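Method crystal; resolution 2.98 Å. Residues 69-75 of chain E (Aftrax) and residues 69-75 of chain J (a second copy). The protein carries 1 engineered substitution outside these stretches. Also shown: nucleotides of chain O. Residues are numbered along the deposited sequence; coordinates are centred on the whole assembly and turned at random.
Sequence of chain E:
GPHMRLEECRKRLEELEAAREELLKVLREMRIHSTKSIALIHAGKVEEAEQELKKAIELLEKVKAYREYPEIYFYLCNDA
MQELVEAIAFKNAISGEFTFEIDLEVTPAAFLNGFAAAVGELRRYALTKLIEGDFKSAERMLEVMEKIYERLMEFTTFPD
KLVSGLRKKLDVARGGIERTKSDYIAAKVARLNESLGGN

Chain E 69-75: YPEIYFY
Chain J, residues 69-75: YPEIYFY

Each stretch leads from an extended tyrosine into a helix that continues later in the chain. E:Tyr69 (phi/psi -120/67) and J:Tyr69 (-116/76) are extended, and the prolines that follow have -68/-13 in chain E and -67/-38 in chain J. The copies then diverge. E:Glu71 stays near helical values (-60/-30) and E:Ile72, at the N-cap position, has -125/-17, whereas J:Glu71 swings to -58/136 and J:Ile72 to 77/-43. They converge again at residues 73-75, all helical, with phi between -58 and -71 and psi between -33 and -55. In both copies the amide of residue 73 bonds back to the carbonyl of residue 69, E:Tyr73 N to E:Tyr69 O at 2.9 Å and J:Tyr73 N to J:Tyr69 O at 3.0 Å; E:Ile72 N also reaches E:Tyr69 O at 2.9 Å.

The register is reciprocal. E:Pro70 CA lies 5.9 Å from J:Pro70 CA, E:Glu71 CA 5.8 Å from J:Phe74 CA, and E:Phe74 CA 5.7 Å from J:Glu71 CA, so the pairs are exchanged by an approximate twofold relation about the proline pair. They bury 321 Å² between them without a hydrogen bond across the contact; the contact is packing of carbon against carbon.

The prolines and phenylalanines point their CA-to-CB bonds toward the partner. Both prolines are C-gamma exo, and E:Pro70 CB meets J:Pro70 CB at 3.7 Å. Each also packs against the opposing aromatic ring: E:Pro70 CB to J:Phe74 CE2 and E:Phe74 CE2 to J:Pro70 CB are both 3.4 Å. The compact, apolar proline ring allows this close approach, while the flat phenylalanines, both m in chi1 (-55° in E, -60° in J; chi2 -88° and -80°), have the most area covered by the partner stretch.

The glutamates leave sideways and contribute aliphatic carbon. J:Glu71, with chi1 -16° and chi2 90°, sets CG over one face of the E:Phe74 ring, 4.0 Å from the centroid and 28° off the normal, a CH-pi contact; its nearest ring atom is E:Phe74 CD1, 3.6 Å from J:Glu71 CG. Reciprocally, E:Glu71 (chi1 -62°, chi2 106°) brings CG to 4.1 Å from J:Phe74 CD1, and its CA lies over one face of that ring. Carboxylate oxygens of both glutamates are hydrogen-bonded elsewhere in the structure.

Residues 69 and 72 point away. E:Tyr75 (chi1 t) reaches the nucleic acid, its OH 3.1 Å from C8 OP1 and 3.2 Å from G9 OP2.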

# COMPACT_ATOMS: atom_id res chain seq x y z
N TYR E 69 26.63 -20.47 -4.89
CA TYR E 69 25.29 -20.69 -4.39
C TYR E 69 24.26 -19.90 -5.18
O TYR E 69 23.62 -19.01 -4.64
CB TYR E 69 25.24 -20.27 -2.94
CG TYR E 69 26.22 -21.00 -2.05
CD1 TYR E 69 26.14 -22.37 -1.86
CD2 TYR E 69 27.21 -20.30 -1.37
CE1 TYR E 69 27.03 -23.03 -1.02
CE2 TYR E 69 28.10 -20.94 -0.53
CZ TYR E 69 28.01 -22.31 -0.36
OH TYR E 69 28.90 -22.96 0.47
N PRO E 70 24.06 -20.24 -6.46
CA PRO E 70 23.24 -19.40 -7.32
C PRO E 70 21.76 -19.44 -6.91
O PRO E 70 20.99 -18.60 -7.39
CB PRO E 70 23.43 -20.03 -8.71
CG PRO E 70 24.54 -20.99 -8.56
CD PRO E 70 24.48 -21.46 -7.15
N GLU E 71 21.37 -20.38 -6.06
CA GLU E 71 20.04 -20.36 -5.47
C GLU E 71 19.80 -19.07 -4.68
O GLU E 71 18.66 -18.64 -4.58
CB GLU E 71 19.81 -21.55 -4.53
CG GLU E 71 19.89 -22.92 -5.16
CD GLU E 71 21.17 -23.63 -4.79
OE1 GLU E 71 22.26 -23.01 -4.93
OE2 GLU E 71 21.09 -24.80 -4.35
N ILE E 72 20.85 -18.49 -4.11
CA ILE E 72 20.70 -17.26 -3.33
C ILE E 72 21.56 -16.07 -3.74
O ILE E 72 21.28 -14.94 -3.34
CB ILE E 72 20.96 -17.47 -1.82
CG1 ILE E 72 22.44 -17.68 -1.55
CG2 ILE E 72 20.13 -18.61 -1.28
CD1 ILE E 72 22.76 -17.69 -0.08
N TYR E 73 22.61 -16.31 -4.53
CA TYR E 73 23.58 -15.25 -4.84
C TYR E 73 22.98 -14.02 -5.56
O TYR E 73 23.12 -12.87 -5.10
CB TYR E 73 24.76 -15.82 -5.63
CG TYR E 73 25.85 -14.81 -5.96
CD1 TYR E 73 26.84 -14.48 -5.03
CD2 TYR E 73 25.91 -14.22 -7.22
CE1 TYR E 73 27.84 -13.57 -5.35
CE2 TYR E 73 26.90 -13.32 -7.55
CZ TYR E 73 27.87 -12.99 -6.61
OH TYR E 73 28.86 -12.07 -6.95
N PHE E 74 22.31 -14.25 -6.68
CA PHE E 74 21.75 -13.15 -7.45
C PHE E 74 20.57 -12.44 -6.78
O PHE E 74 20.43 -11.21 -6.87
CB PHE E 74 21.43 -13.63 -8.86
CG PHE E 74 22.61 -14.23 -9.52
CD1 PHE E 74 23.49 -13.44 -10.24
CD2 PHE E 74 22.90 -15.57 -9.38
CE1 PHE E 74 24.61 -13.98 -10.83
CE2 PHE E 74 24.02 -16.11 -9.97
CZ PHE E 74 24.87 -15.32 -10.70
N TYR E 75 19.74 -13.21 -6.07
CA TYR E 75 18.62 -12.66 -5.32
C TYR E 75 19.08 -11.63 -4.30
O TYR E 75 18.38 -10.65 -4.07
CB TYR E 75 17.89 -13.78 -4.60
CG TYR E 75 16.66 -13.36 -3.84
CD1 TYR E 75 15.44 -13.16 -4.49
CD2 TYR E 75 16.71 -13.20 -2.45
CE1 TYR E 75 14.29 -12.79 -3.77
CE2 TYR E 75 15.56 -12.83 -1.72
CZ TYR E 75 14.36 -12.63 -2.39
OH TYR E 75 13.23 -12.28 -1.68
N TYR J 69 21.93 -19.67 -16.95
CA TYR J 69 21.46 -18.33 -16.62
C TYR J 69 21.02 -18.27 -15.15
O TYR J 69 19.83 -18.28 -14.88
CB TYR J 69 20.27 -17.98 -17.51
CG TYR J 69 20.50 -18.17 -18.98
CD1 TYR J 69 21.36 -17.32 -19.67
CD2 TYR J 69 19.85 -19.17 -19.69
CE1 TYR J 69 21.58 -17.47 -21.02
CE2 TYR J 69 20.06 -19.32 -21.05
CZ TYR J 69 20.92 -18.47 -21.71
OH TYR J 69 21.14 -18.60 -23.06
N PRO J 70 21.96 -18.23 -14.20
CA PRO J 70 21.51 -18.35 -12.81
C PRO J 70 20.69 -17.17 -12.32
O PRO J 70 19.74 -17.39 -11.57
CB PRO J 70 22.83 -18.48 -12.03
CG PRO J 70 23.75 -19.10 -13.01
CD PRO J 70 23.41 -18.42 -14.31
N GLU J 71 21.04 -15.96 -12.73
CA GLU J 71 20.08 -14.86 -12.65
C GLU J 71 18.93 -15.36 -13.48
O GLU J 71 19.14 -15.90 -14.55
CB GLU J 71 20.65 -13.62 -13.32
CG GLU J 71 22.15 -13.65 -13.56
CD GLU J 71 22.54 -14.23 -14.92
OE1 GLU J 71 22.36 -15.46 -15.10
OE2 GLU J 71 23.03 -13.47 -15.79
N ILE J 72 17.70 -15.19 -13.01
CA ILE J 72 16.50 -15.76 -13.65
C ILE J 72 16.18 -17.27 -13.47
O ILE J 72 15.02 -17.61 -13.23
CB ILE J 72 16.26 -15.33 -15.16
CG1 ILE J 72 16.69 -16.42 -16.15
CG2 ILE J 72 16.87 -13.97 -15.48
CD1 ILE J 72 16.21 -16.17 -17.55
N TYR J 73 17.16 -18.17 -13.56
CA TYR J 73 16.84 -19.62 -13.55
C TYR J 73 16.13 -20.13 -12.29
O TYR J 73 15.04 -20.74 -12.34
CB TYR J 73 18.08 -20.48 -13.80
CG TYR J 73 17.81 -21.96 -13.76
CD1 TYR J 73 17.22 -22.61 -14.85
CD2 TYR J 73 18.14 -22.73 -12.64
CE1 TYR J 73 16.98 -23.98 -14.82
CE2 TYR J 73 17.89 -24.09 -12.61
CZ TYR J 73 17.31 -24.71 -13.70
OH TYR J 73 17.06 -26.06 -13.66
N PHE J 74 16.76 -19.88 -11.15
CA PHE J 74 16.21 -20.34 -9.89
C PHE J 74 14.96 -19.58 -9.49
O PHE J 74 14.04 -20.16 -8.89
CB PHE J 74 17.30 -20.30 -8.83
CG PHE J 74 18.45 -21.18 -9.17
CD1 PHE J 74 18.39 -22.55 -8.96
CD2 PHE J 74 19.57 -20.65 -9.77
CE1 PHE J 74 19.45 -23.36 -9.29
CE2 PHE J 74 20.63 -21.46 -10.11
CZ PHE J 74 20.57 -22.82 -9.87
N TYR J 75 14.88 -18.30 -9.84
CA TYR J 75 13.65 -17.57 -9.61
C TYR J 75 12.48 -18.12 -10.42
O TYR J 75 11.34 -18.15 -9.94
CB TYR J 75 13.82 -16.08 -9.90
CG TYR J 75 12.56 -15.31 -9.56
CD1 TYR J 75 12.23 -15.04 -8.23
CD2 TYR J 75 11.69 -14.88 -10.55
CE1 TYR J 75 11.07 -14.35 -7.91
CE2 TYR J 75 10.54 -14.19 -10.23
CZ TYR J 75 10.24 -13.93 -8.91
OH TYR J 75 9.09 -13.24 -8.61
P C O 8 13.45 -8.48 -2.62
OP1 C O 8 13.76 -9.70 -3.40
OP2 C O 8 12.09 -8.22 -2.12
O5' C O 8 14.40 -8.49 -1.34
C5' C O 8 15.76 -8.87 -1.45
C4' C O 8 16.52 -8.55 -0.18
O4' C O 8 16.31 -7.16 0.18
C3' C O 8 16.11 -9.32 1.06
O3' C O 8 16.67 -10.62 1.12
C2' C O 8 16.58 -8.41 2.18
O2' C O 8 17.97 -8.58 2.42
C1' C O 8 16.35 -7.02 1.58
N1 C O 8 15.07 -6.45 2.03
C2 C O 8 15.00 -5.93 3.33
O2 C O 8 16.01 -5.96 4.05
N3 C O 8 13.82 -5.41 3.75
C4 C O 8 12.75 -5.40 2.94
N4 C O 8 11.61 -4.88 3.39
C5 C O 8 12.81 -5.93 1.62
C6 C O 8 13.98 -6.44 1.21
P G O 9 15.84 -11.85 1.73
OP1 G O 9 16.59 -13.11 1.49
OP2 G O 9 14.44 -11.73 1.25
O5' G O 9 15.85 -11.58 3.29
C5' G O 9 17.04 -11.21 3.97
C4' G O 9 16.73 -10.74 5.36
O4' G O 9 16.16 -9.41 5.31
C3' G O 9 15.69 -11.57 6.06
O3' G O 9 16.26 -12.72 6.63
C2' G O 9 15.10 -10.60 7.08
O2' G O 9 15.89 -10.55 8.25
C1' G O 9 15.21 -9.26 6.35
N9 G O 9 13.94 -8.79 5.77
C8 G O 9 13.51 -8.89 4.45
N7 G O 9 12.33 -8.37 4.25
C5 G O 9 11.95 -7.91 5.51
C6 G O 9 10.77 -7.25 5.94
O6 G O 9 9.79 -6.93 5.27
N1 G O 9 10.81 -6.96 7.31
C2 G O 9 11.84 -7.25 8.17
N2 G O 9 11.69 -6.89 9.45
N3 G O 9 12.94 -7.87 7.78
C4 G O 9 12.93 -8.16 6.45